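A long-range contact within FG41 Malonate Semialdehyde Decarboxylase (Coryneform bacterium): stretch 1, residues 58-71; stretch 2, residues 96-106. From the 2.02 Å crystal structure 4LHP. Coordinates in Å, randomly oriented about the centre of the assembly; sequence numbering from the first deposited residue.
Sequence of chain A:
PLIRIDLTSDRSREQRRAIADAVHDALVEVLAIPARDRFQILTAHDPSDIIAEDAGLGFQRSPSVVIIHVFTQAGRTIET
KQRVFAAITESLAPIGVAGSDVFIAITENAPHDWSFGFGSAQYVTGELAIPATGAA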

ATOM      1  N   GLY A  58       1.889 -23.856  11.086  1.00 25.14           N
ATOM      2  CA  GLY A  58       2.244 -24.450  12.360  1.00 31.98           C
ATOM      3  C   GLY A  58       3.487 -23.851  12.989  1.00 31.47           C
ATOM      4  O   GLY A  58       4.426 -24.570  13.330  1.00 34.65           O
ATOM      5  N   PHE A  59       3.498 -22.532  13.140  1.00 23.65           N
ATOM      6  CA  PHE A  59       4.568 -21.863  13.866  1.00 23.02           C
ATOM      7  C   PHE A  59       4.060 -20.591  14.530  1.00 23.45           C
ATOM      8  O   PHE A  59       3.002 -20.072  14.177  1.00 27.05           O
ATOM      9  CB  PHE A  59       5.747 -21.544  12.943  1.00 23.56           C
ATOM     10  CG  PHE A  59       5.456 -20.479  11.923  1.00 23.07           C
ATOM     11  CD1 PHE A  59       5.637 -19.139  12.227  1.00 30.65           C
ATOM     12  CD2 PHE A  59       5.011 -20.817  10.656  1.00 25.15           C
ATOM     13  CE1 PHE A  59       5.374 -18.158  11.289  1.00 26.65           C
ATOM     14  CE2 PHE A  59       4.747 -19.840   9.715  1.00 23.63           C
ATOM     15  CZ  PHE A  59       4.929 -18.510  10.032  1.00 20.70           C
ATOM     16  N   GLN A  60       4.827 -20.098  15.495  1.00 28.83           N
ATOM     17  CA  GLN A  60       4.452 -18.910  16.246  1.00 22.54           C
ATOM     18  C   GLN A  60       5.376 -17.757  15.900  1.00 20.81           C
ATOM     19  O   GLN A  60       6.555 -17.956  15.618  1.00 24.18           O
ATOM     20  CB  GLN A  60       4.525 -19.188  17.747  1.00 31.87           C
ATOM     21  CG  GLN A  60       3.525 -20.221  18.231  1.00 39.11           C
ATOM     22  CD  GLN A  60       2.093 -19.757  18.068  1.00 43.19           C
ATOM     23  OE1 GLN A  60       1.393 -20.169  17.142  1.00 47.87           O
ATOM     24  NE2 GLN A  60       1.650 -18.893  18.970  1.00 44.24           N
ATOM     25  N   ARG A  61       4.829 -16.548  15.922  1.00 17.08           N
ATOM     26  CA  ARG A  61       5.621 -15.351  15.699  1.00 22.72           C
ATOM     27  C   ARG A  61       5.607 -14.510  16.963  1.00 17.75           C
ATOM     28  O   ARG A  61       4.615 -14.486  17.689  1.00 20.73           O
ATOM     29  CB  ARG A  61       5.050 -14.535  14.539  1.00 22.64           C
ATOM     30  CG  ARG A  61       4.026 -15.274  13.698  1.00 23.67           C
ATOM     31  CD  ARG A  61       3.631 -14.465  12.478  1.00 24.55           C
ATOM     32  NE  ARG A  61       4.742 -14.296  11.544  1.00 21.17           N
ATOM     33  CZ  ARG A  61       4.690 -14.533  10.236  1.00 18.91           C
ATOM     34  NH1 ARG A  61       3.574 -14.956   9.660  1.00 24.76           N
ATOM     35  NH2 ARG A  61       5.769 -14.340   9.493  1.00 18.49           N
ATOM     36  N   SER A  62       6.710 -13.823  17.231  1.00 22.78           N
ATOM     37  CA  SER A  62       6.733 -12.858  18.314  1.00 18.64           C
ATOM     38  C   SER A  62       5.819 -11.707  17.922  1.00 23.65           C
ATOM     39  O   SER A  62       5.422 -11.597  16.762  1.00 22.53           O
ATOM     40  CB  SER A  62       8.154 -12.351  18.563  1.00 20.81           C
ATOM     41  OG  SER A  62       8.542 -11.365  17.619  1.00 34.29           O
ATOM     42  N   PRO A  63       5.471 -10.848  18.885  1.00 20.75           N
ATOM     43  CA  PRO A  63       4.675  -9.666  18.549  1.00 19.36           C
ATOM     44  C   PRO A  63       5.433  -8.717  17.625  1.00 23.76           C
ATOM     45  O   PRO A  63       4.815  -7.923  16.918  1.00 24.72           O
ATOM     46  CB  PRO A  63       4.435  -9.005  19.911  1.00 29.02           C
ATOM     47  CG  PRO A  63       4.628 -10.104  20.914  1.00 21.61           C
ATOM     48  CD  PRO A  63       5.698 -10.972  20.334  1.00 19.39           C
ATOM     49  N   SER A  64       6.759  -8.804  17.632  1.00 18.80           N
ATOM     50  CA  SER A  64       7.584  -7.880  16.861  1.00 16.50           C
ATOM     51  C   SER A  64       7.683  -8.294  15.393  1.00 20.56           C
ATOM     52  O   SER A  64       8.755  -8.636  14.898  1.00 20.13           O
ATOM     53  CB  SER A  64       8.979  -7.762  17.484  1.00 25.04           C
ATOM     54  OG  SER A  64       8.899  -7.544  18.885  1.00 27.12           O
ATOM     55  N   VAL A  65       6.548  -8.242  14.704  1.00 18.75           N
ATOM     56  CA  VAL A  65       6.458  -8.637  13.304  1.00 13.36           C
ATOM     57  C   VAL A  65       7.053  -7.566  12.393  1.00 14.24           C
ATOM     58  O   VAL A  65       6.997  -6.379  12.702  1.00 17.10           O
ATOM     59  CB  VAL A  65       4.981  -8.884  12.922  1.00 15.64           C
ATOM     60  CG1 VAL A  65       4.804  -9.040  11.417  1.00 19.34           C
ATOM     61  CG2 VAL A  65       4.452 -10.111  13.655  1.00 18.94           C
ATOM     62  N   VAL A  66       7.644  -8.000  11.283  1.00 16.56           N
ATOM     63  CA  VAL A  66       8.149  -7.089  10.264  1.00 13.89           C
ATOM     64  C   VAL A  66       7.590  -7.489   8.902  1.00 17.00           C
ATOM     65  O   VAL A  66       7.903  -8.556   8.377  1.00 13.95           O
ATOM     66  CB  VAL A  66       9.686  -7.092  10.211  1.00 21.89           C
ATOM     67  CG1 VAL A  66      10.184  -6.248   9.043  1.00 19.72           C
ATOM     68  CG2 VAL A  66      10.258  -6.596  11.532  1.00 21.89           C
ATOM     69  N   ILE A  67       6.756  -6.619   8.343  1.00 16.89           N
ATOM     70  CA  ILE A  67       6.090  -6.886   7.074  1.00 15.10           C
ATOM     71  C   ILE A  67       6.691  -6.025   5.972  1.00 13.08           C
ATOM     72  O   ILE A  67       6.696  -4.798   6.061  1.00 18.28           O
ATOM     73  CB  ILE A  67       4.574  -6.626   7.186  1.00 15.58           C
ATOM     74  CG1 ILE A  67       3.940  -7.675   8.103  1.00 18.44           C
ATOM     75  CG2 ILE A  67       3.915  -6.656   5.815  1.00 12.09           C
ATOM     76  CD1 ILE A  67       2.486  -7.432   8.415  1.00 18.27           C
ATOM     77  N   ILE A  68       7.204  -6.684   4.937  1.00 18.82           N
ATOM     78  CA  ILE A  68       7.855  -6.008   3.820  1.00 19.12           C
ATOM     79  C   ILE A  68       6.998  -6.124   2.570  1.00 15.74           C
ATOM     80  O   ILE A  68       6.808  -7.217   2.042  1.00 15.87           O
ATOM     81  CB  ILE A  68       9.228  -6.639   3.504  1.00 19.91           C
ATOM     82  CG1 ILE A  68      10.065  -6.774   4.778  1.00 20.89           C
ATOM     83  CG2 ILE A  68       9.966  -5.819   2.445  1.00 15.86           C
ATOM     84  CD1 ILE A  68      10.295  -5.466   5.485  1.00 26.14           C
ATOM     85  N   HIS A  69       6.482  -4.996   2.098  1.00 18.13           N
ATOM     86  CA  HIS A  69       5.679  -4.983   0.883  1.00 13.34           C
ATOM     87  C   HIS A  69       6.483  -4.334  -0.236  1.00 16.81           C
ATOM     88  O   HIS A  69       6.702  -3.124  -0.237  1.00 15.28           O
ATOM     89  CB  HIS A  69       4.361  -4.237   1.110  1.00 15.87           C
ATOM     90  CG  HIS A  69       3.289  -4.597   0.128  1.00 16.61           C
ATOM     91  ND1 HIS A  69       1.946  -4.431   0.394  1.00 12.47           N
ATOM     92  CD2 HIS A  69       3.362  -5.116  -1.120  1.00 13.84           C
ATOM     93  CE1 HIS A  69       1.240  -4.832  -0.647  1.00 15.64           C
ATOM     94  NE2 HIS A  69       2.075  -5.251  -1.580  1.00 18.25           N
ATOM     95  N   VAL A  70       6.933  -5.155  -1.178  1.00 14.85           N
ATOM     96  CA  VAL A  70       7.780  -4.691  -2.266  1.00 15.32           C
ATOM     97  C   VAL A  70       6.944  -4.326  -3.484  1.00 17.58           C
ATOM     98  O   VAL A  70       6.195  -5.151  -4.008  1.00 18.66           O
ATOM     99  CB  VAL A  70       8.811  -5.763  -2.660  1.00 19.89           C
ATOM    100  CG1 VAL A  70       9.583  -5.340  -3.901  1.00 20.00           C
ATOM    101  CG2 VAL A  70       9.761  -6.029  -1.500  1.00 13.31           C
ATOM    102  N   PHE A  71       7.067  -3.077  -3.920  1.00 12.56           N
ATOM    103  CA  PHE A  71       6.400  -2.610  -5.128  1.00 15.94           C
ATOM    104  C   PHE A  71       7.443  -2.412  -6.219  1.00 13.59           C
ATOM    105  O   PHE A  71       8.242  -1.482  -6.161  1.00 13.08           O
ATOM    106  CB  PHE A  71       5.647  -1.308  -4.852  1.00 14.29           C
ATOM    107  CG  PHE A  71       4.457  -1.478  -3.949  1.00 10.53           C
ATOM    108  CD1 PHE A  71       4.595  -1.399  -2.572  1.00 14.54           C
ATOM    109  CD2 PHE A  71       3.200  -1.723  -4.478  1.00 11.59           C
ATOM    110  CE1 PHE A  71       3.500  -1.559  -1.739  1.00 12.96           C
ATOM    111  CE2 PHE A  71       2.102  -1.882  -3.651  1.00 18.00           C
ATOM    112  CZ  PHE A  71       2.253  -1.801  -2.280  1.00 16.10           C
ATOM    113  N   GLY A  96      18.472  -9.036  14.367  1.00 31.19           N
ATOM    114  CA  GLY A  96      17.561  -9.269  15.474  1.00 31.44           C
ATOM    115  C   GLY A  96      16.130  -9.546  15.053  1.00 33.76           C
ATOM    116  O   GLY A  96      15.195  -9.308  15.819  1.00 29.98           O
ATOM    117  N   VAL A  97      15.950 -10.045  13.834  1.00 30.97           N
ATOM    118  CA  VAL A  97      14.628 -10.433  13.359  1.00 25.10           C
ATOM    119  C   VAL A  97      14.612 -11.918  13.033  1.00 27.48           C
ATOM    120  O   VAL A  97      15.239 -12.357  12.069  1.00 30.85           O
ATOM    121  CB  VAL A  97      14.221  -9.650  12.100  1.00 21.42           C
ATOM    122  CG1 VAL A  97      12.813 -10.035  11.666  1.00 21.43           C
ATOM    123  CG2 VAL A  97      14.318  -8.151  12.344  1.00 24.46           C
ATOM    124  N   ALA A  98      13.897 -12.690  13.844  1.00 27.29           N
ATOM    125  CA  ALA A  98      13.784 -14.126  13.629  1.00 24.90           C
ATOM    126  C   ALA A  98      13.072 -14.403  12.310  1.00 27.53           C
ATOM    127  O   ALA A  98      12.293 -13.579  11.833  1.00 26.59           O
ATOM    128  CB  ALA A  98      13.032 -14.768  14.777  1.00 29.73           C
ATOM    129  N   GLY A  99      13.343 -15.565  11.725  1.00 24.21           N
ATOM    130  CA  GLY A  99      12.736 -15.941  10.462  1.00 24.62           C
ATOM    131  C   GLY A  99      11.226 -16.013  10.567  1.00 21.43           C
ATOM    132  O   GLY A  99      10.510 -15.801   9.590  1.00 22.29           O
ATOM    133  N   SER A 100      10.744 -16.311  11.767  1.00 15.83           N
ATOM    134  CA  SER A 100       9.317 -16.460  12.013  1.00 18.21           C
ATOM    135  C   SER A 100       8.589 -15.123  11.969  1.00 16.21           C
ATOM    136  O   SER A 100       7.370 -15.073  11.802  1.00 18.75           O
ATOM    137  CB  SER A 100       9.102 -17.093  13.383  1.00 21.13           C
ATOM    138  OG  SER A 100       9.689 -16.289  14.390  1.00 16.96           O
ATOM    139  N   ASP A 101       9.342 -14.039  12.121  1.00 18.69           N
ATOM    140  CA  ASP A 101       8.751 -12.721  12.291  1.00 17.89           C
ATOM    141  C   ASP A 101       8.797 -11.890  11.016  1.00 16.71           C
ATOM    142  O   ASP A 101       8.469 -10.703  11.030  1.00 21.54           O
ATOM    143  CB  ASP A 101       9.465 -11.985  13.424  1.00 19.70           C
ATOM    144  CG  ASP A 101       9.268 -12.661  14.770  1.00 23.27           C
ATOM    145  OD1 ASP A 101       8.376 -13.531  14.872  1.00 25.65           O
ATOM    146  OD2 ASP A 101       9.999 -12.322  15.724  1.00 17.02           O
ATOM    147  N   VAL A 102       9.201 -12.514   9.913  1.00 18.45           N
ATOM    148  CA  VAL A 102       9.258 -11.822   8.634  1.00 14.61           C
ATOM    149  C   VAL A 102       8.095 -12.241   7.744  1.00 17.42           C
ATOM    150  O   VAL A 102       7.717 -13.411   7.702  1.00 21.55           O
ATOM    151  CB  VAL A 102      10.575 -12.112   7.892  1.00 17.56           C
ATOM    152  CG1 VAL A 102      10.682 -11.241   6.647  1.00 16.20           C
ATOM    153  CG2 VAL A 102      11.761 -11.880   8.808  1.00 29.34           C
ATOM    154  N   PHE A 103       7.531 -11.268   7.040  1.00 13.23           N
ATOM    155  CA  PHE A 103       6.477 -11.521   6.070  1.00 16.98           C
ATOM    156  C   PHE A 103       6.697 -10.580   4.895  1.00 18.26           C
ATOM    157  O   PHE A 103       6.797  -9.366   5.076  1.00 14.35           O
ATOM    158  CB  PHE A 103       5.103 -11.294   6.702  1.00 16.24           C
ATOM    159  CG  PHE A 103       3.954 -11.513   5.759  1.00 17.05           C
ATOM    160  CD1 PHE A 103       3.269 -12.717   5.748  1.00 14.63           C
ATOM    161  CD2 PHE A 103       3.557 -10.513   4.885  1.00 20.18           C
ATOM    162  CE1 PHE A 103       2.208 -12.921   4.885  1.00 19.64           C
ATOM    163  CE2 PHE A 103       2.497 -10.712   4.018  1.00 19.70           C
ATOM    164  CZ  PHE A 103       1.825 -11.918   4.017  1.00 17.76           C
ATOM    165  N   ILE A 104       6.787 -11.141   3.694  1.00 17.30           N
ATOM    166  CA  ILE A 104       7.128 -10.357   2.513  1.00 12.42           C
ATOM    167  C   ILE A 104       6.090 -10.537   1.412  1.00 16.35           C
ATOM    168  O   ILE A 104       5.676 -11.657   1.114  1.00 16.70           O
ATOM    169  CB  ILE A 104       8.513 -10.753   1.960  1.00 16.78           C
ATOM    170  CG1 ILE A 104       9.564 -10.703   3.071  1.00 17.43           C
ATOM    171  CG2 ILE A 104       8.904  -9.839   0.806  1.00 13.04           C
ATOM    172  CD1 ILE A 104      10.928 -11.196   2.649  1.00 22.81           C
ATOM    173  N   ALA A 105       5.676  -9.427   0.810  1.00 13.86           N
ATOM    174  CA  ALA A 105       4.718  -9.461  -0.289  1.00 13.18           C
ATOM    175  C   ALA A 105       5.230  -8.635  -1.460  1.00 14.55           C
ATOM    176  O   ALA A 105       5.862  -7.598  -1.266  1.00 13.37           O
ATOM    177  CB  ALA A 105       3.372  -8.936   0.172  1.00 16.29           C
ATOM    178  N   ILE A 106       4.954  -9.098  -2.675  1.00 12.57           N
ATOM    179  CA  ILE A 106       5.358  -8.386  -3.881  1.00 13.97           C
ATOM    180  C   ILE A 106       4.135  -7.990  -4.703  1.00 15.09           C
ATOM    181  O   ILE A 106       3.247  -8.804  -4.943  1.00 14.73           O
ATOM    182  CB  ILE A 106       6.302  -9.242  -4.753  1.00 11.46           C
ATOM    183  CG1 ILE A 106       7.560  -9.616  -3.960  1.00 14.58           C
ATOM    184  CG2 ILE A 106       6.671  -8.496  -6.028  1.00 25.29           C
ATOM    185  CD1 ILE A 106       8.667 -10.225  -4.802  1.00 17.89           C
TER

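Two neighbouring parallel strands, 66-71 and 102-106, run in register at 15° to each other, and a polar knot secures the loops that lead into them. Along stretch 2, Val-97 comes first, its CG1 4.3 Å from CG2 of Val-66. Ser-100 offers its backbone O to Arg-61 NE in a weak hydrogen bond (2.8 Å, bent to 123°), while its OG donates to OD1 of its neighbour Asp-101 (3.1 Å). Asp-101 is the hub: OD1 accepts from Ser-62 N (2.9 Å), OD2 accepts from Ser-62 OG (2.6 Å), and so the carboxylate grips one serine by backbone and side chain together. Its backbone O takes Val-66 N (2.8 Å), the first rung of the ladder. Val-102 makes no such rung; its CA lies 3.5 Å from Val-66 O. Phe-103 bonds both ways, N to Val-66 O (3.0 Å) and O to Ile-68 N (2.7 Å), and its ring CD2 lies 4.0 Å from Ile-67 CG2. On the other sheet face Ile-104 packs CG1 against Ile-68 CB (4.1 Å). Ala-105 repeats the pattern, N to Ile-68 O (2.8 Å) and O to Val-70 N (2.7 Å), with its methyl over the His-69 ring face. Ile-106 closes the contact, CG1 4.3 Å from Val-70 CB.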